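Local atomic coordinates of monomethylamine methyltransferase MtmB1 (Methanosarcina barkeri, PDB entry 1NTH), a protein that catalyses transfer of the methyl group from monomethylamine to the corrinoid cofactor of its partner protein MtmC, a step in methanogenesis from methylamine. Residues 68-80 against 231-243. Residues are numbered along the deposited sequence; the frame is centred on the assembly and turned at random. Where two conformers were deposited one is given.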
# COMPACT_ATOMS: atom_id res chain seq x y z
N GLU A 68 -19.22 1.82 41.64
CA GLU A 68 -19.34 0.84 42.71
C GLU A 68 -20.08 -0.42 42.26
O GLU A 68 -19.76 -1.52 42.71
CB GLU A 68 -20.07 1.46 43.91
CG GLU A 68 -19.89 0.70 45.21
CD GLU A 68 -20.61 1.35 46.38
OE1 GLU A 68 -20.63 2.60 46.45
OE2 GLU A 68 -21.13 0.61 47.24
N MET A 69 -21.05 -0.25 41.38
CA MET A 69 -21.79 -1.40 40.86
C MET A 69 -20.81 -2.34 40.16
O MET A 69 -20.79 -3.55 40.41
CB MET A 69 -22.84 -0.91 39.85
CG MET A 69 -23.73 -1.99 39.26
SD MET A 69 -25.02 -2.52 40.40
CE MET A 69 -25.66 -3.94 39.54
N LEU A 70 -19.98 -1.78 39.28
CA LEU A 70 -19.01 -2.59 38.55
C LEU A 70 -17.98 -3.22 39.48
O LEU A 70 -17.65 -4.40 39.36
CB LEU A 70 -18.30 -1.74 37.50
CG LEU A 70 -17.36 -2.49 36.56
CD1 LEU A 70 -18.13 -3.54 35.77
CD2 LEU A 70 -16.70 -1.49 35.61
N LEU A 71 -17.47 -2.43 40.42
CA LEU A 71 -16.46 -2.90 41.36
C LEU A 71 -16.94 -4.01 42.30
O LEU A 71 -16.24 -5.00 42.52
CB LEU A 71 -15.95 -1.73 42.20
CG LEU A 71 -14.97 -2.11 43.32
CD1 LEU A 71 -13.68 -2.68 42.72
CD2 LEU A 71 -14.66 -0.88 44.15
N GLU A 72 -18.15 -3.86 42.84
CA GLU A 72 -18.69 -4.84 43.78
C GLU A 72 -19.28 -6.10 43.15
O GLU A 72 -19.15 -7.19 43.70
CB GLU A 72 -19.73 -4.18 44.68
CG GLU A 72 -19.18 -3.07 45.55
CD GLU A 72 -18.10 -3.55 46.50
OE1 GLU A 72 -18.35 -4.54 47.22
OE2 GLU A 72 -17.01 -2.94 46.54
N CYS A 73 -19.93 -5.95 42.00
CA CYS A 73 -20.55 -7.08 41.32
C CYS A 73 -19.59 -7.86 40.44
O CYS A 73 -19.47 -9.08 40.55
CB CYS A 73 -21.72 -6.63 40.46
SG CYS A 73 -23.14 -6.02 41.38
N GLY A 74 -18.92 -7.13 39.55
CA GLY A 74 -18.02 -7.77 38.62
C GLY A 74 -18.81 -8.11 37.37
O GLY A 74 -19.90 -7.56 37.14
N ILE A 75 -18.28 -9.02 36.56
CA ILE A 75 -18.92 -9.43 35.32
C ILE A 75 -19.14 -10.94 35.29
O ILE A 75 -18.22 -11.71 35.57
CB ILE A 75 -18.06 -9.03 34.10
CG1 ILE A 75 -17.85 -7.51 34.08
CG2 ILE A 75 -18.72 -9.50 32.81
CD1 ILE A 75 -19.12 -6.70 33.88
N TYR A 76 -20.35 -11.35 34.94
CA TYR A 76 -20.69 -12.76 34.86
C TYR A 76 -20.33 -13.32 33.49
O TYR A 76 -20.71 -12.76 32.46
CB TYR A 76 -22.19 -12.95 35.09
CG TYR A 76 -22.63 -14.40 35.19
CD1 TYR A 76 -22.38 -15.15 36.34
CD2 TYR A 76 -23.27 -15.03 34.12
CE1 TYR A 76 -22.76 -16.48 36.43
CE2 TYR A 76 -23.66 -16.37 34.20
CZ TYR A 76 -23.40 -17.09 35.35
OH TYR A 76 -23.78 -18.41 35.45
N CYS A 77 -19.59 -14.43 33.47
CA CYS A 77 -19.22 -15.07 32.21
C CYS A 77 -20.19 -16.24 32.00
O CYS A 77 -20.19 -17.20 32.77
CB CYS A 77 -17.78 -15.59 32.25
SG CYS A 77 -17.28 -16.43 30.72
N THR A 78 -21.00 -16.15 30.95
CA THR A 78 -21.99 -17.18 30.66
C THR A 78 -21.45 -18.56 30.33
O THR A 78 -22.11 -19.57 30.61
CB THR A 78 -22.92 -16.74 29.51
OG1 THR A 78 -22.13 -16.47 28.34
CG2 THR A 78 -23.71 -15.50 29.89
N ASP A 79 -20.27 -18.63 29.74
CA ASP A 79 -19.70 -19.92 29.37
C ASP A 79 -19.08 -20.69 30.53
O ASP A 79 -19.14 -21.92 30.56
CB ASP A 79 -18.67 -19.73 28.25
CG ASP A 79 -19.30 -19.21 26.98
OD1 ASP A 79 -20.12 -19.94 26.38
OD2 ASP A 79 -18.99 -18.08 26.58
N THR A 80 -18.48 -19.98 31.47
CA THR A 80 -17.84 -20.63 32.62
C THR A 80 -18.72 -20.59 33.86
O THR A 80 -18.42 -21.27 34.85
CB THR A 80 -16.50 -19.96 32.96
OG1 THR A 80 -16.74 -18.61 33.39
CG2 THR A 80 -15.59 -19.94 31.74
N SER A 231 -20.40 -7.02 21.47
CA SER A 231 -21.60 -6.83 22.28
C SER A 231 -21.58 -7.41 23.69
O SER A 231 -21.29 -8.59 23.89
CB SER A 231 -22.81 -7.42 21.54
OG SER A 231 -22.93 -6.88 20.24
N GLN A 232 -21.89 -6.56 24.67
CA GLN A 232 -21.97 -7.01 26.05
C GLN A 232 -23.37 -7.60 26.20
O GLN A 232 -24.27 -7.26 25.44
CB GLN A 232 -21.82 -5.85 27.03
CG GLN A 232 -20.44 -5.22 27.09
CD GLN A 232 -20.32 -4.25 28.25
OE1 GLN A 232 -20.55 -4.62 29.40
NE2 GLN A 232 -19.95 -3.00 27.96
N LEU A 233 -23.55 -8.47 27.19
CA LEU A 233 -24.86 -9.06 27.41
C LEU A 233 -25.59 -8.34 28.55
O LEU A 233 -25.08 -7.37 29.10
CB LEU A 233 -24.71 -10.55 27.72
CG LEU A 233 -23.95 -11.35 26.65
CD1 LEU A 233 -23.92 -12.83 27.04
CD2 LEU A 233 -24.62 -11.17 25.30
N ASN A 234 -26.79 -8.80 28.89
CA ASN A 234 -27.59 -8.17 29.94
C ASN A 234 -27.69 -9.03 31.21
O ASN A 234 -28.15 -10.16 31.12
CB ASN A 234 -29.01 -7.91 29.43
CG ASN A 234 -29.03 -6.97 28.25
OD1 ASN A 234 -28.58 -7.31 27.16
ND2 ASN A 234 -29.55 -5.77 28.46
N GLU A 235 -27.25 -8.52 32.36
CA GLU A 235 -26.64 -7.20 32.54
C GLU A 235 -25.29 -7.49 33.20
O GLU A 235 -25.19 -8.41 34.02
CB GLU A 235 -27.48 -6.33 33.49
CG GLU A 235 -28.93 -6.11 33.09
CD GLU A 235 -29.08 -5.29 31.82
OE1 GLU A 235 -28.09 -4.68 31.37
OE2 GLU A 235 -30.21 -5.25 31.27
N LEU A 236 -24.26 -6.70 32.88
CA LEU A 236 -22.91 -6.91 33.42
C LEU A 236 -22.59 -8.38 33.20
O LEU A 236 -22.28 -9.13 34.13
CB LEU A 236 -22.83 -6.56 34.91
CG LEU A 236 -22.63 -5.08 35.24
CD1 LEU A 236 -23.85 -4.28 34.83
CD2 LEU A 236 -22.36 -4.91 36.73
N LYS A 237 -22.64 -8.77 31.93
CA LYS A 237 -22.45 -10.15 31.54
C LYS A 237 -21.78 -10.23 30.17
O LYS A 237 -21.92 -9.32 29.35
CB LYS A 237 -23.83 -10.80 31.50
CG LYS A 237 -23.89 -12.26 31.13
CD LYS A 237 -25.35 -12.71 31.01
CE LYS A 237 -26.11 -12.49 32.31
NZ LYS A 237 -27.57 -12.78 32.16
N ILE A 238 -21.07 -11.33 29.92
CA ILE A 238 -20.39 -11.51 28.65
C ILE A 238 -20.15 -12.99 28.36
O ILE A 238 -20.15 -13.82 29.27
CB ILE A 238 -19.02 -10.76 28.65
CG1 ILE A 238 -18.52 -10.57 27.21
CG2 ILE A 238 -18.00 -11.55 29.44
CD1 ILE A 238 -19.38 -9.62 26.40
N ASP A 239 -19.95 -13.31 27.08
CA ASP A 239 -19.68 -14.68 26.66
C ASP A 239 -18.23 -14.73 26.16
O ASP A 239 -17.67 -13.70 25.80
CB ASP A 239 -20.64 -15.09 25.55
CG ASP A 239 -20.65 -14.10 24.40
OD1 ASP A 239 -20.95 -12.91 24.63
OD2 ASP A 239 -20.36 -14.52 23.26
N LEU A 240 -17.64 -15.92 26.13
CA LEU A 240 -16.25 -16.04 25.69
C LEU A 240 -16.02 -15.70 24.22
O LEU A 240 -14.93 -15.29 23.84
CB LEU A 240 -15.71 -17.44 26.00
CG LEU A 240 -15.50 -17.70 27.49
CD1 LEU A 240 -14.88 -19.07 27.70
CD2 LEU A 240 -14.60 -16.62 28.08
N ASP A 241 -17.04 -15.88 23.38
CA ASP A 241 -16.90 -15.54 21.96
C ASP A 241 -16.49 -14.07 21.84
O ASP A 241 -15.60 -13.72 21.06
CB ASP A 241 -18.23 -15.77 21.22
CG ASP A 241 -18.29 -17.13 20.55
OD1 ASP A 241 -17.71 -18.09 21.09
OD2 ASP A 241 -18.94 -17.23 19.48
N ALA A 242 -17.14 -13.21 22.62
CA ALA A 242 -16.84 -11.78 22.59
C ALA A 242 -15.40 -11.50 23.00
O ALA A 242 -14.73 -10.63 22.44
CB ALA A 242 -17.80 -11.02 23.50
N ILE A 243 -14.92 -12.24 24.00
CA ILE A 243 -13.55 -12.06 24.49
C ILE A 243 -12.51 -12.37 23.41
O ILE A 243 -11.49 -11.68 23.30
CB ILE A 243 -13.31 -12.95 25.74
CG1 ILE A 243 -14.29 -12.56 26.85
CG2 ILE A 243 -11.88 -12.79 26.23
CD1 ILE A 243 -14.21 -11.10 27.28
O HOH W 1 -19.12 -17.90 23.82
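L236 and I75 meet where strands 75-77 and 237-238 pair in parallel, at one edge of a small mixed sheet beside the TIM barrel; the loop after barrel strand 227-231 supplies the second strand. The register is Y76 with K237 and C77 with I238, and three backbone bonds establish it: Y76 N to L236 O, I238 N to Y76 O at 2.9 Å, and T78 N to I238 O. L236, with the most surface buried, reaches over the end of helix 56-73, its CD2 lying 3.6 Å from G74 O and also touching M69 and C73. The G74 carbonyl oxygen is buried here and has no hydrogen-bond partner in the model. I75 crosses L236 at about a right angle, CD1 standing 3.9 Å from L236 CB. The CG2 branch of I75, anti to the backbone N, instead reaches I238 CG2, also across the pairing.

Beside the Y76 ring, K237 CG lies near the ring plane, at the edge carrying CD2. T78 CG2 presses on K237 CD at 3.4 Å, tighter than usual van der Waals contact. Beyond it the lysine chain bends at chi3 (-59°), and K237 NZ hydrogen-bonds N234 O and Q24 and forms a salt bridge with D28. Without the long chain, as with an alanine here, D28 would probably lose this cationic partner and T78 CG2 the methylenes it packs on.

At the other end, L240 lies obliquely across D79, its CG 3.8 Å from D79 CB, while its CD2 touches C77 SG. Helix 240-251, with D239 at the N-cap position, begins here. D79 OD2 accepts a hydrogen bond from L240 N at 2.6 Å, nearly straight (169°), and a second one from a water that accepts from D241 N and donates to D241 OD1.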